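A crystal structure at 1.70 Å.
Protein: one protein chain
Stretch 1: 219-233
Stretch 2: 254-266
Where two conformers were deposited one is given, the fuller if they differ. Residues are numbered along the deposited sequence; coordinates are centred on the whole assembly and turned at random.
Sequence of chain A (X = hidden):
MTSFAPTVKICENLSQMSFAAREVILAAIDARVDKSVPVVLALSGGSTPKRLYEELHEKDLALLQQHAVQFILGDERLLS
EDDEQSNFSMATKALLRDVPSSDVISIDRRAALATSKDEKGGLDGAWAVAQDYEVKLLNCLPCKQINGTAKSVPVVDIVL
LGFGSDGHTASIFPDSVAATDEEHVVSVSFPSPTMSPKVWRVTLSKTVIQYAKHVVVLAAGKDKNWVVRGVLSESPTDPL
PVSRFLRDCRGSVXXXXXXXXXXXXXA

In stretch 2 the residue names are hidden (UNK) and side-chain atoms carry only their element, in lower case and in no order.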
# COMPACT_ATOMS: atom_id res chain seq x y z
N ALA A 219 -0.50 7.24 -9.22
CA ALA A 219 -0.32 6.48 -10.48
C ALA A 219 -0.04 7.40 -11.65
O ALA A 219 -0.70 8.42 -11.84
CB ALA A 219 -1.58 5.60 -10.79
N ALA A 220 0.96 7.03 -12.43
CA ALA A 220 1.39 7.81 -13.59
C ALA A 220 1.63 6.87 -14.77
O ALA A 220 2.17 5.78 -14.60
CB ALA A 220 2.64 8.59 -13.24
N GLY A 221 1.22 7.33 -15.95
CA GLY A 221 1.44 6.63 -17.22
C GLY A 221 0.17 6.29 -17.97
O GLY A 221 -0.84 5.87 -17.40
N LYS A 222 0.21 6.45 -19.29
CA LYS A 222 -0.93 6.09 -20.14
C LYS A 222 -1.30 4.63 -19.95
O LYS A 222 -2.47 4.25 -20.10
CB LYS A 222 -0.61 6.33 -21.62
CG LYS A 222 -1.80 6.78 -22.47
CD LYS A 222 -3.02 5.85 -22.44
CE LYS A 222 -4.28 6.69 -22.43
NZ LYS A 222 -4.04 7.92 -21.61
N ASP A 223 -0.31 3.79 -19.64
CA ASP A 223 -0.58 2.37 -19.47
C ASP A 223 -1.41 2.05 -18.24
O ASP A 223 -1.78 0.90 -18.06
CB ASP A 223 0.70 1.51 -19.53
CG ASP A 223 1.68 1.79 -18.42
OD1 ASP A 223 1.44 2.66 -17.56
OD2 ASP A 223 2.74 1.14 -18.42
N LYS A 224 -1.69 3.05 -17.40
CA LYS A 224 -2.60 2.87 -16.27
C LYS A 224 -3.99 3.40 -16.51
O LYS A 224 -4.86 3.26 -15.61
CB LYS A 224 -2.12 3.64 -15.04
CG LYS A 224 -0.70 3.69 -14.82
CD LYS A 224 -0.17 2.45 -14.43
CE LYS A 224 1.04 2.80 -13.61
NZ LYS A 224 1.90 1.71 -13.38
N ASN A 225 -4.22 4.05 -17.65
CA ASN A 225 -5.50 4.72 -17.90
C ASN A 225 -6.66 3.75 -17.85
O ASN A 225 -7.69 4.06 -17.29
CB ASN A 225 -5.45 5.49 -19.22
CG ASN A 225 -6.72 6.28 -19.50
OD1 ASN A 225 -7.33 6.12 -20.55
ND2 ASN A 225 -7.12 7.15 -18.57
N TRP A 226 -6.51 2.54 -18.40
CA TRP A 226 -7.61 1.59 -18.39
C TRP A 226 -7.95 1.16 -16.98
O TRP A 226 -9.09 0.82 -16.66
CB TRP A 226 -7.27 0.37 -19.25
CG TRP A 226 -6.29 -0.64 -18.68
CD1 TRP A 226 -4.94 -0.64 -18.84
CD2 TRP A 226 -6.60 -1.78 -17.87
NE1 TRP A 226 -4.39 -1.71 -18.21
CE2 TRP A 226 -5.37 -2.43 -17.60
CE3 TRP A 226 -7.77 -2.31 -17.33
CZ2 TRP A 226 -5.29 -3.59 -16.82
CZ3 TRP A 226 -7.69 -3.47 -16.58
CH2 TRP A 226 -6.46 -4.09 -16.34
N VAL A 227 -6.92 1.14 -16.13
CA VAL A 227 -7.11 0.79 -14.72
C VAL A 227 -7.93 1.87 -14.03
O VAL A 227 -8.91 1.60 -13.32
CB VAL A 227 -5.75 0.60 -14.01
CG1 VAL A 227 -5.97 0.27 -12.53
CG2 VAL A 227 -4.89 -0.49 -14.75
N VAL A 228 -7.50 3.11 -14.20
CA VAL A 228 -8.22 4.23 -13.60
C VAL A 228 -9.69 4.25 -14.07
O VAL A 228 -10.62 4.33 -13.25
CB VAL A 228 -7.51 5.55 -14.02
CG1 VAL A 228 -8.37 6.75 -13.66
CG2 VAL A 228 -6.13 5.67 -13.38
N ARG A 229 -9.92 4.13 -15.37
CA ARG A 229 -11.29 4.19 -15.87
C ARG A 229 -12.12 2.98 -15.41
O ARG A 229 -13.34 3.12 -15.18
CB ARG A 229 -11.30 4.39 -17.39
CG ARG A 229 -10.97 5.82 -17.77
CD ARG A 229 -10.93 6.01 -19.26
NE ARG A 229 -9.91 5.17 -19.86
CZ ARG A 229 -10.17 4.06 -20.54
NH1 ARG A 229 -11.42 3.65 -20.67
NH2 ARG A 229 -9.17 3.36 -21.07
N GLY A 230 -11.46 1.83 -15.24
CA GLY A 230 -12.13 0.61 -14.77
C GLY A 230 -12.48 0.66 -13.29
O GLY A 230 -13.43 0.01 -12.85
N VAL A 231 -11.70 1.40 -12.52
CA VAL A 231 -12.03 1.63 -11.10
C VAL A 231 -13.17 2.64 -10.95
O VAL A 231 -14.07 2.48 -10.11
CB VAL A 231 -10.76 2.07 -10.29
CG1 VAL A 231 -11.16 2.61 -8.88
CG2 VAL A 231 -9.72 0.92 -10.20
N LEU A 232 -13.14 3.68 -11.78
CA LEU A 232 -14.08 4.79 -11.65
C LEU A 232 -15.44 4.60 -12.28
O LEU A 232 -16.39 5.30 -11.88
CB LEU A 232 -13.45 6.06 -12.21
CG LEU A 232 -12.26 6.60 -11.44
CD1 LEU A 232 -11.70 7.82 -12.20
CD2 LEU A 232 -12.60 6.95 -9.95
N SER A 233 -15.58 3.69 -13.25
CA SER A 233 -16.87 3.52 -13.92
C SER A 233 -17.93 3.09 -12.92
O SER A 233 -17.73 2.18 -12.13
CB SER A 233 -16.77 2.53 -15.08
OG SER A 233 -16.45 1.23 -14.63
N UNK A 254 -8.55 8.81 -2.55
CA UNK A 254 -7.99 9.85 -3.40
C UNK A 254 -7.09 9.23 -4.46
O UNK A 254 -6.23 8.43 -4.12
o UNK A 254 -8.07 11.39 -1.57
c UNK A 254 -6.56 11.92 -3.44
c UNK A 254 -7.20 10.82 -2.58
N UNK A 255 -7.31 9.60 -5.72
CA UNK A 255 -6.46 9.19 -6.85
C UNK A 255 -5.64 10.40 -7.31
O UNK A 255 -6.20 11.39 -7.74
c UNK A 255 -7.74 6.45 -6.96
c UNK A 255 -8.88 7.07 -9.13
c UNK A 255 -8.31 7.59 -7.76
c UNK A 255 -7.29 8.69 -8.02
N UNK A 256 -4.31 10.31 -7.15
CA UNK A 256 -3.36 11.30 -7.63
C UNK A 256 -2.71 10.76 -8.90
O UNK A 256 -1.99 9.77 -8.84
c UNK A 256 -2.29 11.57 -6.55
c UNK A 256 -3.65 13.33 -5.30
c UNK A 256 -1.70 12.18 -4.14
c UNK A 256 -2.83 12.04 -5.19
N UNK A 257 -3.03 11.39 -10.03
CA UNK A 257 -2.76 10.83 -11.34
C UNK A 257 -1.99 11.83 -12.16
O UNK A 257 -2.14 13.03 -11.96
c UNK A 257 -6.30 9.47 -12.24
c UNK A 257 -4.45 8.24 -11.01
c UNK A 257 -5.07 9.61 -11.34
c UNK A 257 -4.08 10.52 -12.05
N UNK A 258 -1.22 11.35 -13.14
CA UNK A 258 -0.60 12.25 -14.10
C UNK A 258 -1.52 12.29 -15.33
O UNK A 258 -2.55 11.60 -15.35
c UNK A 258 0.94 10.74 -15.47
o UNK A 258 -0.02 9.97 -15.69
o UNK A 258 2.02 10.70 -16.10
c UNK A 258 0.84 11.80 -14.40
N UNK A 259 -1.19 13.12 -16.33
CA UNK A 259 -2.16 13.33 -17.41
C UNK A 259 -2.49 12.05 -18.20
O UNK A 259 -3.66 11.83 -18.55
c UNK A 259 -0.56 15.12 -17.35
c UNK A 259 -0.05 14.05 -16.43
c UNK A 259 -1.52 14.41 -18.27
N UNK A 260 -1.49 11.20 -18.45
CA UNK A 260 -1.73 9.95 -19.19
C UNK A 260 -2.64 9.00 -18.43
O UNK A 260 -3.57 8.42 -19.00
N UNK A 261 -2.36 8.81 -17.13
CA UNK A 261 -3.18 7.94 -16.25
C UNK A 261 -4.61 8.46 -16.09
O UNK A 261 -5.57 7.70 -16.05
c UNK A 261 -2.52 7.73 -14.87
N UNK A 262 -4.75 9.79 -16.06
CA UNK A 262 -6.05 10.43 -15.88
C UNK A 262 -6.79 10.82 -17.14
O UNK A 262 -7.83 11.50 -17.04
N UNK A 263 -6.31 10.41 -18.33
CA UNK A 263 -6.92 10.83 -19.60
C UNK A 263 -8.42 10.51 -19.64
O UNK A 263 -8.84 9.40 -19.33
c UNK A 263 -6.20 10.19 -20.79
c UNK A 263 -5.67 10.48 -23.30
o UNK A 263 -5.94 10.98 -24.42
o UNK A 263 -4.61 9.85 -23.09
c UNK A 263 -6.69 10.69 -22.17
N UNK A 264 -9.22 11.53 -19.98
CA UNK A 264 -10.66 11.35 -20.11
C UNK A 264 -11.50 11.42 -18.84
O UNK A 264 -12.73 11.48 -18.92
N UNK A 265 -10.87 11.43 -17.67
CA UNK A 265 -11.64 11.41 -16.42
C UNK A 265 -12.29 12.75 -16.08
O UNK A 265 -13.50 12.82 -15.79
c UNK A 265 -11.50 11.14 -13.91
c UNK A 265 -10.34 9.53 -15.46
c UNK A 265 -10.76 10.96 -15.24
N UNK A 266 -11.52 13.82 -16.12
CA UNK A 266 -11.99 15.09 -15.61
C UNK A 266 -12.54 15.96 -16.72
O UNK A 266 -12.21 15.80 -17.91
s UNK A 266 -10.46 14.97 -13.30
c UNK A 266 -10.89 15.80 -14.83

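Position 254 carries one carbon bearing one oxygen and one carbon, and lies out of reach of stretch 1; a beta-branched hydroxyl side chain is Thr254. Position 255 has four carbons forked at the second, one fork tip lying 3.8 Å from Leu232 CD2. The fork one atom beyond CB makes it Leu255, and that tip is CD1.

Position 256 repeats the four-carbon fork, and its side-chain end leads away; it is Leu256. Its backbone O accepts a hydrogen bond from Ala219 N (3.0 Å, 163°). Position 257 has the same fork, one tip 3.7 Å from Val228 CG1 and the other 3.9 Å from Ala219 CB; it is Leu257, the tips being CD1 and CD2 respectively. Ala219 and Leu257 form a parallel bridge, CA to CA 5.1 Å, with their side chains on the same face of the sheet.

Position 258 has two carbons, the second carrying two oxygens, one of which lies 2.9 Å from Gly221 N; this short carboxylate is Asp258. That oxygen, OD2, accepts from Gly221 N (168°) and, within its own stretch, from the backbone N of position 261 (3.0 Å, 170°), while the backbone N of Asp258 donates to Ala219 O (3.2 Å, 141°). Position 259 has three carbons closing a ring onto the backbone N, hence Pro259, which points away.

Position 260 has no side-chain atoms and is Gly260. An ideal CB would fall 2.9 Å from Lys222 N, a clash; separately, Gly260 O accepts from Lys222 NZ (2.7 Å). Position 261 has a single carbon, 3.6 Å from Ala219 O, and is Ala261; its O accepts from Asn225 ND2 (3.0 Å, 173°). Position 262, without side-chain atoms, is Gly262.

Position 263 has three carbons, the third carrying two oxygens, one of them a very short 2.5 Å from Lys222 NZ: Glu263. That oxygen, OE1, forms a salt bridge with Lys222 NZ, and the backbone O of Glu263 accepts from Asn225 ND2 (2.9 Å, 151°). Position 264 has no side-chain atoms; its phi/psi of 84/-11 by itself calls for glycine, Gly264. Position 265 has one carbon bearing two carbons, one tip 3.7 Å from Leu232 CD1 and the other 3.9 Å from Val228 CG1; it is Val265, the tips being CG1 and CG2 respectively. Position 266, one carbon then sulfur, is Cys266, out of reach.

The contact thus joins a short parallel pairing to a polar turn and an apolar helix face. Asn225 ND2 bridges two carbonyls, while its OD1 accepts from Arg229 NE (2.8 Å), so both ends of the amide are used. Val228 and Leu232, both pointing toward stretch 2, pack against leucine and valine carbons. The summed buried surface is 702 Å².

Stretch 2 254-266: TLLLDPGAGEGVC
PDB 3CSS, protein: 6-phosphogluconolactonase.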